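Local coordinates for CocE/NonD family hydrolase (PDB 3III), which probably hydrolyses ester or amide bonds as a serine hydrolase of the alpha/beta-hydrolase fold, at residues P191-H205 against T264-S278. Sequence-based numbering, arbitrary orientation. Where two conformers were deposited one is given.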
loop_
_atom_site.group_PDB
_atom_site.type_symbol
_atom_site.label_atom_id
_atom_site.label_comp_id
_atom_site.label_asym_id
_atom_site.label_seq_id
_atom_site.Cartn_x
_atom_site.Cartn_y
_atom_site.Cartn_z
ATOM N N PRO A 191 10.682 1.232 0.211
ATOM C CA PRO A 191 9.328 1.275 0.755
ATOM C C PRO A 191 8.523 0.143 0.114
ATOM O O PRO A 191 8.047 0.255 -1.034
ATOM C CB PRO A 191 8.823 2.640 0.314
ATOM C CG PRO A 191 9.623 2.942 -0.936
ATOM C CD PRO A 191 10.968 2.413 -0.646
ATOM N N TRP A 192 8.431 -0.976 0.822
ATOM C CA TRP A 192 7.828 -2.158 0.290
ATOM C C TRP A 192 6.341 -2.169 0.678
ATOM O O TRP A 192 5.956 -2.743 1.696
ATOM C CB TRP A 192 8.555 -3.419 0.798
ATOM C CG TRP A 192 8.241 -4.613 -0.052
ATOM C CD1 TRP A 192 7.109 -5.374 -0.019
ATOM C CD2 TRP A 192 9.075 -5.202 -1.073
ATOM N NE1 TRP A 192 7.209 -6.412 -0.914
ATOM C CE2 TRP A 192 8.379 -6.317 -1.593
ATOM C CE3 TRP A 192 10.321 -4.897 -1.587
ATOM C CZ2 TRP A 192 8.886 -7.120 -2.630
ATOM C CZ3 TRP A 192 10.833 -5.674 -2.609
ATOM C CH2 TRP A 192 10.111 -6.772 -3.148
ATOM N N GLU A 193 5.520 -1.558 -0.183
ATOM C CA GLU A 193 4.063 -1.376 0.056
ATOM C C GLU A 193 3.798 -0.365 1.184
ATOM O O GLU A 193 3.671 -0.725 2.369
ATOM C CB GLU A 193 3.308 -2.679 0.314
ATOM C CG GLU A 193 3.351 -3.629 -0.919
ATOM C CD GLU A 193 2.124 -4.466 -1.030
ATOM O OE1 GLU A 193 2.255 -5.711 -0.903
ATOM O OE2 GLU A 193 1.055 -3.857 -1.241
ATOM N N GLY A 194 3.726 0.905 0.793
ATOM C CA GLY A 194 3.288 1.938 1.724
ATOM C C GLY A 194 2.548 3.108 1.106
ATOM O O GLY A 194 3.012 3.715 0.147
ATOM N N LEU A 195 1.422 3.455 1.735
ATOM C CA LEU A 195 0.684 4.647 1.397
ATOM C C LEU A 195 1.479 5.900 1.772
ATOM O O LEU A 195 2.486 5.839 2.462
ATOM C CB LEU A 195 -0.681 4.657 2.118
ATOM C CG LEU A 195 -0.705 4.679 3.658
ATOM C CD1 LEU A 195 -0.656 6.054 4.212
ATOM C CD2 LEU A 195 -1.985 3.918 4.149
ATOM N N ASN A 196 1.013 7.044 1.298
ATOM C CA ASN A 196 1.599 8.304 1.698
ATOM C C ASN A 196 0.660 9.528 1.656
ATOM O O ASN A 196 1.108 10.639 1.773
ATOM C CB ASN A 196 2.873 8.525 0.903
ATOM C CG ASN A 196 2.675 8.314 -0.545
ATOM O OD1 ASN A 196 1.894 8.996 -1.165
ATOM N ND2 ASN A 196 3.343 7.292 -1.097
ATOM N N ASP A 197 -0.649 9.284 1.533
ATOM C CA ASP A 197 -1.695 10.305 1.593
ATOM C C ASP A 197 -2.862 9.722 2.359
ATOM O O ASP A 197 -3.689 9.036 1.811
ATOM C CB ASP A 197 -2.111 10.735 0.187
ATOM C CG ASP A 197 -3.155 11.893 0.182
ATOM O OD1 ASP A 197 -3.809 12.170 1.231
ATOM O OD2 ASP A 197 -3.354 12.463 -0.936
HETATM N N MSE A 198 -2.885 9.945 3.659
HETATM C CA MSE A 198 -3.836 9.266 4.520
HETATM C C MSE A 198 -5.263 9.560 4.136
HETATM O O MSE A 198 -6.099 8.653 4.183
HETATM C CB MSE A 198 -3.633 9.644 5.996
HETATM C CG MSE A 198 -2.451 9.002 6.594
HETATM SE SE MSE A 198 -2.256 9.462 8.529
HETATM C CE MSE A 198 -3.862 8.414 9.190
ATOM N N TYR A 199 -5.575 10.813 3.818
ATOM C CA TYR A 199 -6.946 11.143 3.474
ATOM C C TYR A 199 -7.484 10.312 2.277
ATOM O O TYR A 199 -8.616 9.886 2.270
ATOM C CB TYR A 199 -7.068 12.645 3.142
ATOM C CG TYR A 199 -8.459 13.001 2.860
ATOM C CD1 TYR A 199 -9.345 13.298 3.896
ATOM C CD2 TYR A 199 -8.942 12.997 1.552
ATOM C CE1 TYR A 199 -10.731 13.586 3.615
ATOM C CE2 TYR A 199 -10.246 13.279 1.283
ATOM C CZ TYR A 199 -11.148 13.586 2.309
ATOM O OH TYR A 199 -12.472 13.838 1.990
ATOM N N ARG A 200 -6.665 10.113 1.260
ATOM C CA ARG A 200 -7.102 9.472 0.042
ATOM C C ARG A 200 -6.950 7.996 0.078
ATOM O O ARG A 200 -7.510 7.321 -0.812
ATOM C CB ARG A 200 -6.359 10.024 -1.177
ATOM C CG ARG A 200 -6.855 11.399 -1.595
ATOM C CD ARG A 200 -6.086 11.929 -2.855
ATOM N NE ARG A 200 -6.584 13.261 -3.192
ATOM C CZ ARG A 200 -6.268 14.365 -2.544
ATOM N NH1 ARG A 200 -5.398 14.318 -1.550
ATOM N NH2 ARG A 200 -6.823 15.522 -2.896
ATOM N N GLU A 201 -6.159 7.475 1.022
ATOM C CA GLU A 201 -5.700 6.087 0.911
ATOM C C GLU A 201 -6.151 5.162 2.014
ATOM O O GLU A 201 -6.281 3.979 1.748
ATOM C CB GLU A 201 -4.197 6.001 0.630
ATOM C CG GLU A 201 -3.927 6.767 -0.690
ATOM C CD GLU A 201 -2.504 7.089 -1.050
ATOM O OE1 GLU A 201 -1.593 6.931 -0.202
ATOM O OE2 GLU A 201 -2.309 7.561 -2.219
ATOM N N VAL A 202 -6.436 5.688 3.216
ATOM C CA VAL A 202 -6.857 4.837 4.336
ATOM C C VAL A 202 -8.033 5.425 5.155
ATOM O O VAL A 202 -8.909 4.677 5.539
ATOM C CB VAL A 202 -5.683 4.449 5.289
ATOM C CG1 VAL A 202 -5.111 5.671 6.055
ATOM C CG2 VAL A 202 -6.129 3.330 6.253
ATOM N N ALA A 203 -7.996 6.735 5.470
ATOM C CA ALA A 203 -9.060 7.402 6.264
ATOM C C ALA A 203 -10.405 7.489 5.495
ATOM O O ALA A 203 -11.490 7.356 6.070
ATOM C CB ALA A 203 -8.588 8.819 6.790
ATOM N N PHE A 204 -10.317 7.717 4.183
ATOM C CA PHE A 204 -11.474 7.821 3.322
ATOM C C PHE A 204 -11.127 7.257 1.968
ATOM O O PHE A 204 -10.010 7.367 1.480
ATOM C CB PHE A 204 -11.931 9.287 3.098
ATOM C CG PHE A 204 -12.150 10.084 4.383
ATOM C CD1 PHE A 204 -13.446 10.256 4.939
ATOM C CD2 PHE A 204 -11.067 10.659 5.028
ATOM C CE1 PHE A 204 -13.628 10.928 6.128
ATOM C CE2 PHE A 204 -11.263 11.380 6.183
ATOM C CZ PHE A 204 -12.546 11.488 6.744
ATOM N N HIS A 205 -12.095 6.648 1.343
ATOM C CA HIS A 205 -11.939 6.269 -0.058
ATOM C C HIS A 205 -12.884 7.088 -0.890
ATOM O O HIS A 205 -14.083 6.983 -0.735
ATOM C CB HIS A 205 -12.209 4.792 -0.236
ATOM C CG HIS A 205 -11.294 3.942 0.544
ATOM N ND1 HIS A 205 -11.703 3.256 1.663
ATOM C CD2 HIS A 205 -9.966 3.702 0.411
ATOM C CE1 HIS A 205 -10.671 2.607 2.170
ATOM N NE2 HIS A 205 -9.612 2.849 1.425
ATOM N N THR A 264 10.752 0.648 -5.037
ATOM C CA THR A 264 9.397 0.580 -4.568
ATOM C C THR A 264 8.781 -0.745 -4.862
ATOM O O THR A 264 8.958 -1.283 -5.984
ATOM C CB THR A 264 8.551 1.649 -5.289
ATOM O OG1 THR A 264 9.174 2.926 -5.077
ATOM C CG2 THR A 264 7.077 1.653 -4.767
ATOM N N CYS A 265 8.040 -1.304 -3.909
ATOM C CA CYS A 265 7.118 -2.386 -4.281
ATOM C C CYS A 265 5.704 -1.850 -4.137
ATOM O O CYS A 265 5.367 -1.230 -3.111
ATOM C CB CYS A 265 7.319 -3.641 -3.433
ATOM S SG CYS A 265 6.044 -4.850 -3.754
ATOM N N ALA A 266 4.907 -2.066 -5.182
ATOM C CA ALA A 266 3.441 -1.929 -5.196
ATOM C C ALA A 266 2.803 -3.286 -5.483
ATOM O O ALA A 266 3.437 -4.160 -6.093
ATOM C CB ALA A 266 2.980 -0.928 -6.276
ATOM N N SER A 267 1.545 -3.459 -5.099
ATOM C CA SER A 267 0.873 -4.717 -5.353
ATOM C C SER A 267 -0.526 -4.436 -5.849
ATOM O O SER A 267 -1.221 -3.597 -5.302
ATOM C CB SER A 267 0.818 -5.572 -4.107
ATOM O OG SER A 267 0.217 -6.823 -4.360
ATOM N N TRP A 268 -0.945 -5.173 -6.873
ATOM C CA TRP A 268 -2.331 -5.163 -7.290
ATOM C C TRP A 268 -3.283 -5.653 -6.158
ATOM O O TRP A 268 -4.483 -5.414 -6.234
ATOM C CB TRP A 268 -2.528 -6.067 -8.498
ATOM C CG TRP A 268 -1.543 -5.943 -9.588
ATOM C CD1 TRP A 268 -0.886 -6.964 -10.191
ATOM C CD2 TRP A 268 -1.176 -4.743 -10.301
ATOM N NE1 TRP A 268 -0.129 -6.485 -11.235
ATOM C CE2 TRP A 268 -0.279 -5.125 -11.317
ATOM C CE3 TRP A 268 -1.510 -3.391 -10.169
ATOM C CZ2 TRP A 268 0.263 -4.215 -12.224
ATOM C CZ3 TRP A 268 -0.966 -2.470 -11.079
ATOM C CH2 TRP A 268 -0.095 -2.903 -12.102
ATOM N N SER A 269 -2.763 -6.357 -5.169
ATOM C CA SER A 269 -3.565 -7.042 -4.133
ATOM C C SER A 269 -3.909 -6.179 -2.853
ATOM O O SER A 269 -4.516 -6.689 -1.888
ATOM C CB SER A 269 -2.785 -8.244 -3.646
ATOM O OG SER A 269 -2.139 -8.964 -4.723
ATOM N N THR A 270 -3.506 -4.913 -2.872
ATOM C CA THR A 270 -3.611 -4.043 -1.682
ATOM C C THR A 270 -4.414 -2.751 -2.007
ATOM O O THR A 270 -4.217 -1.659 -1.414
ATOM C CB THR A 270 -2.220 -3.772 -1.127
ATOM O OG1 THR A 270 -1.482 -2.971 -2.055
ATOM C CG2 THR A 270 -1.449 -5.075 -0.889
ATOM N N GLN A 271 -5.348 -2.886 -2.946
ATOM C CA GLN A 271 -6.216 -1.745 -3.342
ATOM C C GLN A 271 -7.112 -1.451 -2.176
ATOM O O GLN A 271 -7.788 -2.363 -1.656
ATOM C CB GLN A 271 -7.013 -2.069 -4.600
ATOM C CG GLN A 271 -6.173 -2.312 -5.832
ATOM C CD GLN A 271 -7.039 -2.742 -7.034
ATOM O OE1 GLN A 271 -8.062 -2.117 -7.333
ATOM N NE2 GLN A 271 -6.698 -3.871 -7.635
ATOM N N GLY A 272 -7.057 -0.216 -1.698
ATOM C CA GLY A 272 -7.764 0.204 -0.497
ATOM C C GLY A 272 -6.885 0.492 0.685
ATOM O O GLY A 272 -7.342 1.032 1.708
ATOM N N LEU A 273 -5.607 0.125 0.584
ATOM C CA LEU A 273 -4.633 0.536 1.597
ATOM C C LEU A 273 -3.371 1.063 0.879
ATOM O O LEU A 273 -3.350 2.233 0.525
ATOM C CB LEU A 273 -4.319 -0.597 2.575
ATOM C CG LEU A 273 -3.480 -0.172 3.797
ATOM C CD1 LEU A 273 -4.181 0.929 4.610
ATOM C CD2 LEU A 273 -3.177 -1.412 4.663
ATOM N N HIS A 274 -2.371 0.235 0.629
ATOM C CA HIS A 274 -1.080 0.749 0.135
ATOM C C HIS A 274 -0.911 0.964 -1.369
ATOM O O HIS A 274 0.044 1.626 -1.798
ATOM C CB HIS A 274 0.082 -0.084 0.676
ATOM C CG HIS A 274 0.120 -0.173 2.170
ATOM N ND1 HIS A 274 0.187 0.933 2.990
ATOM C CD2 HIS A 274 0.047 -1.251 2.990
ATOM C CE1 HIS A 274 0.216 0.532 4.250
ATOM N NE2 HIS A 274 0.124 -0.792 4.279
ATOM N N ASN A 275 -1.763 0.357 -2.185
ATOM C CA ASN A 275 -1.551 0.321 -3.624
ATOM C C ASN A 275 -1.451 1.718 -4.228
ATOM O O ASN A 275 -0.475 2.012 -4.891
ATOM C CB ASN A 275 -2.611 -0.600 -4.265
ATOM C CG ASN A 275 -2.888 -0.310 -5.725
ATOM O OD1 ASN A 275 -3.252 0.798 -6.064
ATOM N ND2 ASN A 275 -2.775 -1.346 -6.593
ATOM N N ARG A 276 -2.422 2.589 -3.965
ATOM C CA ARG A 276 -2.455 3.886 -4.638
ATOM C C ARG A 276 -1.176 4.653 -4.392
ATOM O O ARG A 276 -0.579 5.197 -5.327
ATOM C CB ARG A 276 -3.657 4.718 -4.202
ATOM C CG ARG A 276 -3.755 6.053 -4.868
ATOM C CD ARG A 276 -5.023 6.801 -4.463
ATOM N NE ARG A 276 -5.157 8.049 -5.205
ATOM C CZ ARG A 276 -4.461 9.153 -4.973
ATOM N NH1 ARG A 276 -3.591 9.221 -3.958
ATOM N NH2 ARG A 276 -4.653 10.217 -5.745
ATOM N N GLY A 277 -0.784 4.730 -3.126
ATOM C CA GLY A 277 0.359 5.530 -2.709
ATOM C C GLY A 277 1.700 4.900 -3.033
ATOM O O GLY A 277 2.685 5.614 -3.179
ATOM N N SER A 278 1.733 3.567 -3.181
ATOM C CA SER A 278 2.934 2.904 -3.623
ATOM C C SER A 278 3.276 3.423 -5.014
ATOM O O SER A 278 4.438 3.814 -5.300
ATOM C CB SER A 278 2.800 1.354 -3.563
ATOM O OG SER A 278 2.578 0.891 -2.234
HETATM O O HOH W 1 5.537 1.446 -1.536
HETATM O O HOH W 2 1.082 -1.600 -2.767
HETATM O O HOH W 3 0.341 -7.547 -1.562
HETATM O O HOH W 4 -1.844 11.470 -3.073
#
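The contact of W192 with C265 is a parallel strand pairing in the central sheet of an alpha/beta-hydrolase domain, continued past the pairing as loop-to-helix packing. Two backbone bonds define the pairing: C265 N gives to P191 O (3.3 Å) and E193 N to C265 O, whose N-H...O angle of 136° is bent. C265 also lays its side chain over one face of the W192 indole: CB stands 3.4 Å from the centroid of the five-membered ring, a CH-pi contact, and SG adds a sulfur-aromatic one. With chi1 of -162°, W192 CG lies anti to the backbone N, which carries the indole across the cysteine.

Next along the chain, the E193 carboxylate sits against S267 CB and takes a water on each oxygen. In the T270 conformer modelled here, one of two, OG1 also donates to E193 OE2.

Farther along, the H274 ring lies between E193 O on one face and L273 CG on the other. Its ND1 accepts from L195 N (3.1 Å), 21° out of the ring plane, while NE2 bonds to S169 OG; these two bonds fix the ring's rotation. S169 stands between strand 162-168 and helix 170-179, where this fold carries its nucleophile elbow, so H274, about 5 Å from a bound palmitic acid, probably borders the active-site pocket. G277 lets the chains close to 4.2 Å between its CA and that of L195, and N196 ND2 reaches G277 O at 2.8 Å.

At the far end R276, extended from CG to NE, forms a salt bridge through NH1 to E201 OE2 (2.7 Å), with the oxygen in the guanidinium plane. E201 OE1 accepts from the N196 and D197 amides, tying helix 198-203 to the preceding loop.

Strands 162-168 and 290-295 flank the pair, helix 170-179 packs on P191 and L195, and E495 of strand 490-503 takes R276 NE.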